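Local coordinates for protein estrogen receptor (Crassostrea gigas, PDB 4N1Y) that is an estrogen receptor of the nuclear receptor family that probably regulates transcription constitutively, without needing bound hormone, at residues C76-L81 / D222-M227; D175-Y180 / V185-A190; A124-Q129 / T196-A201; P32-L37 / K213-V218. All blocks are in the same frame, centred on the assembly; numbering follows the deposited sequence.

Contact 1: residues C76-L81 / D222-M227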
loop_
_atom_site.group_PDB
_atom_site.type_symbol
_atom_site.label_atom_id
_atom_site.label_comp_id
_atom_site.label_asym_id
_atom_site.label_seq_id
_atom_site.Cartn_x
_atom_site.Cartn_y
_atom_site.Cartn_z
ATOM N N CYS B 76 6.958 11.671 -2.549
ATOM C CA CYS B 76 6.530 10.368 -2.075
ATOM C C CYS B 76 5.782 9.570 -3.141
ATOM O O CYS B 76 6.099 8.402 -3.365
ATOM C CB CYS B 76 5.660 10.502 -0.827
ATOM S SG CYS B 76 6.527 11.069 0.658
ATOM N N CYS B 77 4.845 10.208 -3.839
ATOM C CA CYS B 77 3.837 9.444 -4.561
ATOM C C CYS B 77 3.875 9.546 -6.096
ATOM O O CYS B 77 2.966 9.036 -6.762
ATOM C CB CYS B 77 2.450 9.874 -4.083
ATOM S SG CYS B 77 1.946 11.450 -4.813
ATOM N N TRP B 78 4.911 10.168 -6.659
ATOM C CA TRP B 78 4.944 10.411 -8.102
ATOM C C TRP B 78 4.816 9.119 -8.880
ATOM O O TRP B 78 4.059 9.048 -9.850
ATOM C CB TRP B 78 6.228 11.131 -8.512
ATOM C CG TRP B 78 7.486 10.380 -8.170
ATOM C CD1 TRP B 78 8.086 10.299 -6.942
ATOM C CD2 TRP B 78 8.317 9.637 -9.068
ATOM N NE1 TRP B 78 9.224 9.536 -7.018
ATOM C CE2 TRP B 78 9.386 9.110 -8.310
ATOM C CE3 TRP B 78 8.249 9.343 -10.435
ATOM C CZ2 TRP B 78 10.378 8.310 -8.874
ATOM C CZ3 TRP B 78 9.240 8.547 -10.990
ATOM C CH2 TRP B 78 10.290 8.048 -10.212
ATOM N N MET B 79 5.528 8.086 -8.445
ATOM C CA MET B 79 5.494 6.823 -9.176
ATOM C C MET B 79 4.123 6.149 -9.089
ATOM O O MET B 79 3.675 5.526 -10.051
ATOM C CB MET B 79 6.576 5.873 -8.670
ATOM C CG MET B 79 6.577 4.522 -9.365
ATOM S SD MET B 79 6.966 4.656 -11.128
ATOM C CE MET B 79 8.756 4.551 -11.054
ATOM N N GLU B 80 3.477 6.250 -7.930
ATOM C CA GLU B 80 2.139 5.684 -7.754
ATOM C C GLU B 80 1.170 6.355 -8.721
ATOM O O GLU B 80 0.371 5.694 -9.384
ATOM C CB GLU B 80 1.633 5.861 -6.322
ATOM C CG GLU B 80 2.611 5.470 -5.238
ATOM C CD GLU B 80 2.111 5.826 -3.839
ATOM O OE1 GLU B 80 0.923 5.570 -3.547
ATOM O OE2 GLU B 80 2.894 6.411 -3.047
ATOM N N LEU B 81 1.274 7.676 -8.828
ATOM C CA LEU B 81 0.405 8.424 -9.721
ATOM C C LEU B 81 0.595 7.976 -11.164
ATOM O O LEU B 81 -0.379 7.773 -11.879
ATOM C CB LEU B 81 0.661 9.922 -9.585
ATOM C CG LEU B 81 0.150 10.499 -8.259
ATOM C CD1 LEU B 81 0.618 11.942 -8.055
ATOM C CD2 LEU B 81 -1.380 10.379 -8.123
ATOM N N ASP B 222 16.994 15.287 -15.561
ATOM C CA ASP B 222 17.274 15.702 -14.210
ATOM C C ASP B 222 16.034 15.739 -13.344
ATOM O O ASP B 222 16.120 15.471 -12.151
ATOM C CB ASP B 222 17.969 17.047 -14.246
ATOM C CG ASP B 222 19.260 16.996 -15.035
ATOM O OD1 ASP B 222 20.062 16.079 -14.785
ATOM O OD2 ASP B 222 19.485 17.859 -15.909
ATOM N N LEU B 223 14.881 16.019 -13.943
ATOM C CA LEU B 223 13.647 15.986 -13.172
ATOM C C LEU B 223 13.395 14.617 -12.573
ATOM O O LEU B 223 13.219 14.486 -11.361
ATOM C CB LEU B 223 12.458 16.378 -14.031
ATOM C CG LEU B 223 11.129 16.309 -13.270
ATOM C CD1 LEU B 223 11.034 17.341 -12.162
ATOM C CD2 LEU B 223 9.931 16.410 -14.208
ATOM N N LEU B 224 13.418 13.596 -13.420
ATOM C CA LEU B 224 13.193 12.235 -12.966
ATOM C C LEU B 224 14.324 11.853 -12.017
ATOM O O LEU B 224 14.137 11.170 -11.007
ATOM C CB LEU B 224 13.134 11.276 -14.153
ATOM C CG LEU B 224 12.383 9.977 -13.914
ATOM C CD1 LEU B 224 11.093 10.303 -13.233
ATOM C CD2 LEU B 224 12.105 9.280 -15.213
ATOM N N LYS B 225 15.514 12.296 -12.377
ATOM C CA LYS B 225 16.692 12.000 -11.602
ATOM C C LYS B 225 16.635 12.645 -10.194
ATOM O O LYS B 225 17.078 12.033 -9.221
ATOM C CB LYS B 225 17.915 12.414 -12.406
ATOM C CG LYS B 225 19.229 12.304 -11.715
ATOM C CD LYS B 225 20.245 13.098 -12.523
ATOM C CE LYS B 225 20.156 12.727 -14.005
ATOM N NZ LYS B 225 21.069 13.537 -14.863
ATOM N N GLU B 226 16.076 13.850 -10.060
ATOM C CA GLU B 226 15.970 14.449 -8.718
ATOM C C GLU B 226 14.954 13.650 -7.905
ATOM O O GLU B 226 15.116 13.468 -6.696
ATOM C CB GLU B 226 15.563 15.936 -8.728
ATOM C CG GLU B 226 16.377 16.879 -9.619
ATOM C CD GLU B 226 15.786 18.298 -9.691
ATOM O OE1 GLU B 226 14.544 18.411 -9.732
ATOM O OE2 GLU B 226 16.553 19.290 -9.803
ATOM N N MET B 227 13.887 13.201 -8.556
ATOM C CA MET B 227 12.883 12.415 -7.857
ATOM C C MET B 227 13.473 11.136 -7.288
ATOM O O MET B 227 13.118 10.714 -6.187
ATOM C CB MET B 227 11.715 12.085 -8.781
ATOM C CG MET B 227 11.057 13.331 -9.283
ATOM S SD MET B 227 10.331 14.250 -7.914
ATOM C CE MET B 227 8.751 13.448 -7.770
#

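Contact 2: residues D175-Y180 / V185-A190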
loop_
_atom_site.group_PDB
_atom_site.type_symbol
_atom_site.label_atom_id
_atom_site.label_comp_id
_atom_site.label_asym_id
_atom_site.label_seq_id
_atom_site.Cartn_x
_atom_site.Cartn_y
_atom_site.Cartn_z
ATOM N N ASP B 175 -19.584 10.529 -2.194
ATOM C CA ASP B 175 -20.692 11.099 -2.961
ATOM C C ASP B 175 -20.624 10.692 -4.417
ATOM O O ASP B 175 -21.644 10.417 -5.034
ATOM C CB ASP B 175 -20.713 12.623 -2.836
ATOM C CG ASP B 175 -21.176 13.087 -1.464
ATOM O OD1 ASP B 175 -21.399 12.217 -0.592
ATOM O OD2 ASP B 175 -21.308 14.313 -1.248
ATOM N N THR B 176 -19.414 10.661 -4.969
ATOM C CA THR B 176 -19.248 10.317 -6.374
ATOM C C THR B 176 -19.575 8.853 -6.592
ATOM O O THR B 176 -20.127 8.474 -7.625
ATOM C CB THR B 176 -17.832 10.633 -6.851
ATOM O OG1 THR B 176 -17.616 12.033 -6.674
ATOM C CG2 THR B 176 -17.668 10.326 -8.330
ATOM N N ALA B 177 -19.270 8.038 -5.594
ATOM C CA ALA B 177 -19.596 6.629 -5.677
ATOM C C ALA B 177 -21.097 6.426 -5.615
ATOM O O ALA B 177 -21.647 5.540 -6.270
ATOM C CB ALA B 177 -18.926 5.878 -4.579
ATOM N N GLN B 178 -21.767 7.264 -4.836
ATOM C CA GLN B 178 -23.199 7.144 -4.726
ATOM C C GLN B 178 -23.831 7.495 -6.068
ATOM O O GLN B 178 -24.813 6.880 -6.477
ATOM C CB GLN B 178 -23.737 8.033 -3.605
ATOM C CG GLN B 178 -25.265 7.928 -3.367
ATOM C CD GLN B 178 -25.747 6.527 -3.010
ATOM O OE1 GLN B 178 -24.954 5.640 -2.718
ATOM N NE2 GLN B 178 -27.053 6.323 -3.051
ATOM N N LYS B 179 -23.230 8.452 -6.769
ATOM C CA LYS B 179 -23.754 8.924 -8.051
ATOM C C LYS B 179 -23.685 7.835 -9.135
ATOM O O LYS B 179 -24.662 7.569 -9.816
ATOM C CB LYS B 179 -22.999 10.177 -8.500
ATOM C CG LYS B 179 -23.651 10.893 -9.643
ATOM C CD LYS B 179 -22.737 11.939 -10.250
ATOM C CE LYS B 179 -23.476 12.676 -11.367
ATOM N NZ LYS B 179 -22.714 13.815 -11.951
ATOM N N TYR B 180 -22.515 7.232 -9.315
ATOM C CA TYR B 180 -22.332 6.263 -10.389
ATOM C C TYR B 180 -22.607 4.838 -9.941
ATOM O O TYR B 180 -22.764 3.952 -10.778
ATOM C CB TYR B 180 -20.919 6.354 -10.967
ATOM C CG TYR B 180 -20.633 7.699 -11.552
ATOM C CD1 TYR B 180 -21.270 8.113 -12.716
ATOM C CD2 TYR B 180 -19.759 8.578 -10.925
ATOM C CE1 TYR B 180 -21.029 9.362 -13.250
ATOM C CE2 TYR B 180 -19.507 9.823 -11.451
ATOM C CZ TYR B 180 -20.142 10.215 -12.613
ATOM O OH TYR B 180 -19.894 11.464 -13.139
ATOM N N VAL B 185 -22.494 -0.543 -1.091
ATOM C CA VAL B 185 -21.637 -0.261 0.055
ATOM C C VAL B 185 -20.266 -0.884 -0.034
ATOM O O VAL B 185 -19.372 -0.525 0.735
ATOM C CB VAL B 185 -22.259 -0.728 1.356
ATOM C CG1 VAL B 185 -23.589 -0.039 1.561
ATOM C CG2 VAL B 185 -22.365 -2.252 1.389
ATOM N N ARG B 186 -20.100 -1.840 -0.942
ATOM C CA ARG B 186 -18.823 -2.514 -1.054
ATOM C C ARG B 186 -17.891 -1.787 -2.010
ATOM O O ARG B 186 -16.676 -1.990 -1.984
ATOM C CB ARG B 186 -19.014 -3.944 -1.525
ATOM C CG ARG B 186 -19.826 -4.827 -0.614
ATOM C CD ARG B 186 -20.235 -6.040 -1.441
ATOM N NE ARG B 186 -21.074 -7.001 -0.737
ATOM C CZ ARG B 186 -21.491 -8.145 -1.272
ATOM N NH1 ARG B 186 -21.150 -8.451 -2.519
ATOM N NH2 ARG B 186 -22.255 -8.980 -0.574
ATOM N N HIS B 187 -18.452 -0.916 -2.836
ATOM C CA HIS B 187 -17.679 -0.333 -3.925
ATOM C C HIS B 187 -16.458 0.500 -3.503
ATOM O O HIS B 187 -15.315 0.184 -3.875
ATOM C CB HIS B 187 -18.582 0.521 -4.776
ATOM C CG HIS B 187 -17.883 1.147 -5.935
ATOM N ND1 HIS B 187 -17.579 0.450 -7.085
ATOM C CD2 HIS B 187 -17.428 2.407 -6.124
ATOM C CE1 HIS B 187 -16.979 1.261 -7.938
ATOM N NE2 HIS B 187 -16.878 2.455 -7.381
ATOM N N VAL B 188 -16.709 1.554 -2.730
ATOM C CA VAL B 188 -15.646 2.433 -2.258
ATOM C C VAL B 188 -14.582 1.655 -1.502
ATOM O O VAL B 188 -13.388 1.841 -1.761
ATOM C CB VAL B 188 -16.196 3.577 -1.360
ATOM C CG1 VAL B 188 -15.075 4.287 -0.615
ATOM C CG2 VAL B 188 -16.981 4.546 -2.183
ATOM N N PRO B 189 -14.995 0.794 -0.553
ATOM C CA PRO B 189 -13.932 0.014 0.088
ATOM C C PRO B 189 -13.141 -0.850 -0.904
ATOM O O PRO B 189 -11.910 -0.841 -0.825
ATOM C CB PRO B 189 -14.689 -0.845 1.097
ATOM C CG PRO B 189 -15.926 -0.044 1.394
ATOM C CD PRO B 189 -16.298 0.588 0.108
ATOM N N ALA B 190 -13.802 -1.573 -1.809
ATOM C CA ALA B 190 -13.061 -2.423 -2.737
ATOM C C ALA B 190 -12.059 -1.592 -3.519
ATOM O O ALA B 190 -10.896 -1.981 -3.663
ATOM C CB ALA B 190 -13.991 -3.131 -3.689
#

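Contact 3: residues A124-Q129 / T196-A201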
loop_
_atom_site.group_PDB
_atom_site.type_symbol
_atom_site.label_atom_id
_atom_site.label_comp_id
_atom_site.label_asym_id
_atom_site.label_seq_id
_atom_site.Cartn_x
_atom_site.Cartn_y
_atom_site.Cartn_z
ATOM N N ALA B 124 -1.332 -4.172 -14.168
ATOM C CA ALA B 124 -2.286 -4.759 -15.106
ATOM C C ALA B 124 -3.488 -5.400 -14.385
ATOM O O ALA B 124 -4.635 -5.245 -14.821
ATOM C CB ALA B 124 -1.591 -5.777 -15.966
ATOM N N ALA B 125 -3.221 -6.102 -13.281
ATOM C CA ALA B 125 -4.282 -6.705 -12.476
ATOM C C ALA B 125 -5.159 -5.627 -11.848
ATOM O O ALA B 125 -6.381 -5.748 -11.812
ATOM C CB ALA B 125 -3.694 -7.601 -11.386
ATOM N N VAL B 126 -4.523 -4.571 -11.352
ATOM C CA VAL B 126 -5.262 -3.452 -10.809
ATOM C C VAL B 126 -6.158 -2.890 -11.904
ATOM O O VAL B 126 -7.333 -2.599 -11.655
ATOM C CB VAL B 126 -4.326 -2.350 -10.256
ATOM C CG1 VAL B 126 -5.059 -1.031 -10.159
ATOM C CG2 VAL B 126 -3.732 -2.755 -8.896
ATOM N N SER B 127 -5.613 -2.767 -13.117
ATOM C CA SER B 127 -6.398 -2.311 -14.263
ATOM C C SER B 127 -7.673 -3.140 -14.447
ATOM O O SER B 127 -8.776 -2.590 -14.565
ATOM C CB SER B 127 -5.568 -2.363 -15.540
ATOM O OG SER B 127 -6.236 -1.696 -16.600
ATOM N N GLU B 128 -7.520 -4.460 -14.395
ATOM C CA GLU B 128 -8.649 -5.353 -14.537
ATOM C C GLU B 128 -9.686 -5.140 -13.443
ATOM O O GLU B 128 -10.895 -5.205 -13.691
ATOM C CB GLU B 128 -8.201 -6.804 -14.483
ATOM C CG GLU B 128 -9.240 -7.735 -15.064
ATOM C CD GLU B 128 -8.971 -9.178 -14.737
ATOM O OE1 GLU B 128 -7.834 -9.489 -14.324
ATOM O OE2 GLU B 128 -9.902 -9.999 -14.894
ATOM N N GLN B 129 -9.215 -4.876 -12.230
ATOM C CA GLN B 129 -10.128 -4.634 -11.134
ATOM C C GLN B 129 -10.911 -3.354 -11.343
ATOM O O GLN B 129 -12.111 -3.304 -11.046
ATOM C CB GLN B 129 -9.379 -4.589 -9.817
ATOM C CG GLN B 129 -8.717 -5.890 -9.509
ATOM C CD GLN B 129 -9.701 -7.009 -9.397
ATOM O OE1 GLN B 129 -10.781 -6.841 -8.836
ATOM N NE2 GLN B 129 -9.347 -8.170 -9.945
ATOM N N THR B 196 -3.676 -0.040 -2.153
ATOM C CA THR B 196 -2.588 -0.748 -1.501
ATOM C C THR B 196 -1.672 -1.419 -2.550
ATOM O O THR B 196 -0.460 -1.495 -2.354
ATOM C CB THR B 196 -3.087 -1.798 -0.530
ATOM O OG1 THR B 196 -3.657 -2.877 -1.273
ATOM C CG2 THR B 196 -4.138 -1.209 0.418
ATOM N N HIS B 197 -2.240 -1.918 -3.647
ATOM C CA HIS B 197 -1.407 -2.570 -4.663
ATOM C C HIS B 197 -0.623 -1.556 -5.477
ATOM O O HIS B 197 0.537 -1.793 -5.835
ATOM C CB HIS B 197 -2.262 -3.466 -5.557
ATOM C CG HIS B 197 -2.921 -4.565 -4.791
ATOM N ND1 HIS B 197 -2.202 -5.582 -4.204
ATOM C CD2 HIS B 197 -4.211 -4.745 -4.412
ATOM C CE1 HIS B 197 -3.028 -6.371 -3.535
ATOM N NE2 HIS B 197 -4.250 -5.879 -3.634
ATOM N N ILE B 198 -1.258 -0.432 -5.771
ATOM C CA ILE B 198 -0.602 0.663 -6.463
ATOM C C ILE B 198 0.599 1.174 -5.663
ATOM O O ILE B 198 1.648 1.489 -6.224
ATOM C CB ILE B 198 -1.585 1.790 -6.721
ATOM C CG1 ILE B 198 -2.490 1.429 -7.909
ATOM C CG2 ILE B 198 -0.854 3.078 -7.022
ATOM C CD1 ILE B 198 -1.754 1.395 -9.253
ATOM N N ARG B 199 0.430 1.256 -4.349
ATOM C CA ARG B 199 1.503 1.653 -3.447
ATOM C C ARG B 199 2.671 0.661 -3.507
ATOM O O ARG B 199 3.836 1.050 -3.600
ATOM C CB ARG B 199 0.964 1.759 -2.020
ATOM C CG ARG B 199 2.013 2.009 -0.952
ATOM C CD ARG B 199 2.562 3.429 -1.034
ATOM N NE ARG B 199 1.545 4.471 -0.847
ATOM C CZ ARG B 199 1.263 5.065 0.315
ATOM N NH1 ARG B 199 1.891 4.698 1.428
ATOM N NH2 ARG B 199 0.330 6.014 0.374
ATOM N N GLN B 200 2.352 -0.627 -3.463
ATOM C CA GLN B 200 3.364 -1.666 -3.557
ATOM C C GLN B 200 4.059 -1.589 -4.926
ATOM O O GLN B 200 5.289 -1.651 -5.026
ATOM C CB GLN B 200 2.742 -3.037 -3.318
ATOM C CG GLN B 200 3.752 -4.155 -3.289
ATOM C CD GLN B 200 3.154 -5.457 -2.815
ATOM O OE1 GLN B 200 1.958 -5.696 -2.958
ATOM N NE2 GLN B 200 3.987 -6.306 -2.233
ATOM N N ALA B 201 3.268 -1.432 -5.978
ATOM C CA ALA B 201 3.844 -1.298 -7.306
ATOM C C ALA B 201 4.734 -0.056 -7.409
ATOM O O ALA B 201 5.787 -0.089 -8.047
ATOM C CB ALA B 201 2.746 -1.248 -8.358
#

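Contact 4: residues P32-L37 / K213-V218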
loop_
_atom_site.group_PDB
_atom_site.type_symbol
_atom_site.label_atom_id
_atom_site.label_comp_id
_atom_site.label_asym_id
_atom_site.label_seq_id
_atom_site.Cartn_x
_atom_site.Cartn_y
_atom_site.Cartn_z
ATOM N N PRO B 32 12.299 -3.776 -30.032
ATOM C CA PRO B 32 12.164 -3.505 -28.595
ATOM C C PRO B 32 13.199 -4.110 -27.654
ATOM O O PRO B 32 12.825 -4.947 -26.826
ATOM C CB PRO B 32 10.778 -4.081 -28.274
ATOM C CG PRO B 32 10.600 -5.157 -29.267
ATOM C CD PRO B 32 11.206 -4.634 -30.520
ATOM N N THR B 33 14.458 -3.681 -27.746
ATOM C CA THR B 33 15.430 -4.103 -26.740
ATOM C C THR B 33 15.065 -3.501 -25.379
ATOM O O THR B 33 14.221 -2.602 -25.281
ATOM C CB THR B 33 16.875 -3.715 -27.101
ATOM O OG1 THR B 33 16.984 -2.292 -27.188
ATOM C CG2 THR B 33 17.282 -4.318 -28.428
ATOM N N LYS B 34 15.683 -4.029 -24.328
ATOM C CA LYS B 34 15.445 -3.548 -22.977
ATOM C C LYS B 34 15.729 -2.060 -22.916
ATOM O O LYS B 34 14.889 -1.268 -22.470
ATOM C CB LYS B 34 16.315 -4.298 -21.971
ATOM C CG LYS B 34 16.203 -3.771 -20.561
ATOM C CD LYS B 34 17.109 -4.520 -19.597
ATOM C CE LYS B 34 16.976 -3.950 -18.186
ATOM N NZ LYS B 34 18.027 -4.471 -17.271
ATOM N N VAL B 35 16.912 -1.685 -23.389
ATOM C CA VAL B 35 17.318 -0.293 -23.406
ATOM C C VAL B 35 16.384 0.557 -24.264
ATOM O O VAL B 35 15.988 1.647 -23.844
ATOM C CB VAL B 35 18.761 -0.147 -23.906
ATOM C CG1 VAL B 35 19.077 1.300 -24.216
ATOM C CG2 VAL B 35 19.712 -0.677 -22.861
ATOM N N HIS B 36 15.993 0.054 -25.435
ATOM C CA HIS B 36 15.165 0.851 -26.342
ATOM C C HIS B 36 13.798 1.185 -25.776
ATOM O O HIS B 36 13.353 2.333 -25.860
ATOM C CB HIS B 36 14.967 0.139 -27.676
ATOM C CG HIS B 36 14.261 0.973 -28.698
ATOM N ND1 HIS B 36 14.638 2.267 -28.992
ATOM C CD2 HIS B 36 13.195 0.702 -29.488
ATOM C CE1 HIS B 36 13.836 2.756 -29.921
ATOM N NE2 HIS B 36 12.953 1.828 -30.241
ATOM N N LEU B 37 13.147 0.194 -25.175
ATOM C CA LEU B 37 11.842 0.414 -24.569
ATOM C C LEU B 37 11.945 1.300 -23.342
ATOM O O LEU B 37 11.167 2.244 -23.183
ATOM C CB LEU B 37 11.182 -0.912 -24.182
ATOM C CG LEU B 37 10.690 -1.848 -25.288
ATOM C CD1 LEU B 37 10.129 -3.123 -24.692
ATOM C CD2 LEU B 37 9.631 -1.155 -26.122
ATOM N N LYS B 213 18.932 4.046 -13.077
ATOM C CA LYS B 213 19.733 5.259 -12.986
ATOM C C LYS B 213 21.191 4.896 -12.805
ATOM O O LYS B 213 22.054 5.403 -13.514
ATOM C CB LYS B 213 19.271 6.135 -11.819
ATOM C CG LYS B 213 19.888 7.518 -11.807
ATOM C CD LYS B 213 19.312 8.335 -10.676
ATOM C CE LYS B 213 19.792 7.787 -9.341
ATOM N NZ LYS B 213 18.880 8.168 -8.227
ATOM N N SER B 214 21.423 3.950 -11.899
ATOM C CA SER B 214 22.753 3.496 -11.485
ATOM C C SER B 214 23.474 2.678 -12.550
ATOM O O SER B 214 24.681 2.503 -12.479
ATOM C CB SER B 214 22.653 2.682 -10.194
ATOM O OG SER B 214 22.019 3.439 -9.179
ATOM N N GLU B 215 22.733 2.144 -13.514
ATOM C CA GLU B 215 23.342 1.326 -14.556
ATOM C C GLU B 215 23.772 2.228 -15.707
ATOM O O GLU B 215 24.514 1.814 -16.595
ATOM C CB GLU B 215 22.331 0.263 -15.030
ATOM C CG GLU B 215 22.682 -0.495 -16.305
ATOM C CD GLU B 215 21.492 -1.258 -16.879
ATOM O OE1 GLU B 215 20.402 -0.653 -16.963
ATOM O OE2 GLU B 215 21.647 -2.440 -17.275
ATOM N N GLY B 216 23.365 3.494 -15.617
ATOM C CA GLY B 216 23.859 4.584 -16.443
ATOM C C GLY B 216 23.707 4.430 -17.950
ATOM O O GLY B 216 24.125 5.306 -18.719
ATOM N N VAL B 217 23.100 3.324 -18.369
ATOM C CA VAL B 217 22.882 3.054 -19.779
ATOM C C VAL B 217 21.645 3.786 -20.228
ATOM O O VAL B 217 21.618 4.466 -21.257
ATOM C CB VAL B 217 22.697 1.577 -20.044
ATOM C CG1 VAL B 217 22.360 1.364 -21.503
ATOM C CG2 VAL B 217 23.949 0.825 -19.663
ATOM N N VAL B 218 20.619 3.664 -19.403
ATOM C CA VAL B 218 19.370 4.315 -19.693
ATOM C C VAL B 218 19.581 5.741 -19.236
ATOM O O VAL B 218 20.100 5.994 -18.146
ATOM C CB VAL B 218 18.188 3.648 -18.957
ATOM C CG1 VAL B 218 16.994 4.597 -18.845
ATOM C CG2 VAL B 218 17.810 2.342 -19.639
#

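Contact 1: residues C76-L81 / D222-M227
Trp78 and Met227 have the closest CA atoms of segments 76-81 and 222-227, 8.2 Å apart, and both point their CB toward the opposing helix. The indole is sandwiched: CB of its own neighbour Met79 lies over the centre of one face, while Met227 covers the opposite face. Met227 CB sits 4.0 Å from the centroid of the five-membered ring in a CH-pi contact. The methionine is bent at both chi2 (-64°) and chi3 (-85°), which folds its methyl back over the same ring, with CE 3.3 Å from Trp78 CD1. SD stands above this face, 4.8 Å from the five-membered ring centroid, a Met-aromatic contact at some distance. At the six-membered end, Leu224 CD1 approaches Trp78 CZ3 obliquely, at 3.4 Å, the two side chains crossing at about a right angle. An alanine in place of Trp78 is likely to open a gap here, leaving the Met227 methyl and Leu224 CD1 without the surface they pack on. Leu224 also rests on Glu46 and Leu49 of helix 34-56. Helix 222-229 thus docks on helices 34-56 and 67-89, consistent with the activation helix (helix 12) in active nuclear receptor ligand-binding domains.

Contact 2: residues D175-Y180 / V185-A190
Ala177 and Val188 provide most of the apolar contact between the end of helix 159-180 and the start of the next helix, 187-215. Their CA atoms lie 6.7 Å apart, and Ala177 CB meets Val188 CG2 at 3.4 Å. Val188 holds CG1 anti to its backbone N (chi1 167°), a setting that places the other branch, CG2, beside the N and turned to the alanine. The same Ala177 methyl also lies 4.1 Å from CD2 of His187, approaching the imidazole obliquely.

Polar interactions lie around this apolar patch rather than across it. Glu139 OE2 of helix 137-149 is hydrogen-bonded to His187 NE2, the ring atom next to the CD2 that lies by Ala177. Arg186 NE forms a salt bridge with Asp171 OD1 of the second subunit, and Val188 packs on Pro189 of that subunit.

No hydrogen bond spans the two segments, and the small methyl of Ala177 is consistent with the close approach of these consecutive helices, joined by a short turn. The chemistry therefore implies division of labour: carbon contacts join the two segments, while polar groups secure the surroundings, Gln178 to Asp183 in the turn, His187 to helix 137-149 and Arg186 to the second subunit.

Contact 3: residues A124-Q129 / T196-A201
The layered helical sandwich of the nuclear receptor ligand-binding domain brings Val126, on helix 117-132, against His197 and Ile198 of the long helix 187-215. The backbones come nearest at Val126 and His197, whose CA atoms are 7.3 Å apart. Val126 points its CB toward the long helix and divides its two methyls between neighbouring residues there. With CG1 anti to the backbone N (chi1 160°), the valine presents CG2 to the CB of His197, 3.7 Å away, and directs CG1 to the tip of Ile198. The histidine thus gives its aliphatic base to this contact, and its polar end works elsewhere: NE2 is hydrogen-bonded to Asn150 of the second subunit. Val126 also touches Ala87 of helix 67-89, and Ile198 touches Leu84 of that helix, so three helices meet at one apolar spot.

The packing is buried and purely apolar, with no hydrogen bond between the segments. It illustrates how one helix can serve two interfaces, because Gln200, on the same helix as His197, also bonds the second subunit, at its Glu203. The isoleucine side chain meets the valine at about a right angle, its CD1 lying 4.2 Å from Val126 CG1.

Contact 4: residues P32-L37 / K213-V218
Val35 lays its CG2 against CG1 of Val217, 3.6 Å away, the two side chains crossing at about a right angle. The contact joins the start of helix 34-56 to the turn that leaves helix 187-215, the connection leading to the final helix of the nuclear receptor ligand-binding fold. The backbones run nearest at Val35 and Val218, whose CA atoms are 6.3 Å apart; Val218 itself packs farther along helix 34-56, on Leu38, Asn39 and Val42. Gly216, with a positive phi of 58°, is where the chain departs from helical geometry and turns, and Val217 follows with its CB directed toward segment 32-37.

Beside the valines, Lys34 and Glu215 approach from opposing sides as stretched chains. Lys34 NZ and Glu215 OE2 stop 4.2 Å apart, too far for a salt bridge, although the opposite charges probably attract weakly. The ammonium has a nearer mate, since Lys34 NZ forms a salt bridge with Glu115. This is a surface contact: a small apolar touch flanked by a loose charge pair, with no hydrogen bond between segments.

The helix carrying Lys34 and Val35 is capped at its start by Thr33 in the N-cap position, whose OG1 accepts from His36 N at 3.1 Å.

From the N terminus, helix 34-56 opens contact 4, which closes only when the chain leaves helix 187-215. Helix 67-89 opens contact 1 inside that loop, and the chain must pass contact 4 before helix 222-229 closes it, so the two cross. Contact 3, between helices 117-132 and 187-215, nests within both, and the short turn-linked contact 2 nests within contact 3. Helix 187-215 serves contacts 2, 3 and 4; the first two also touch the second subunit, while contact 4 lies at the surface. Contacts 1 and 3 meet directly through the Glu80-Arg199 salt bridge, whereas contacts 1 and 4 touch through Lys225 and Lys213. The set ties helix 222-229 and the start of helix 34-56 to the helical core.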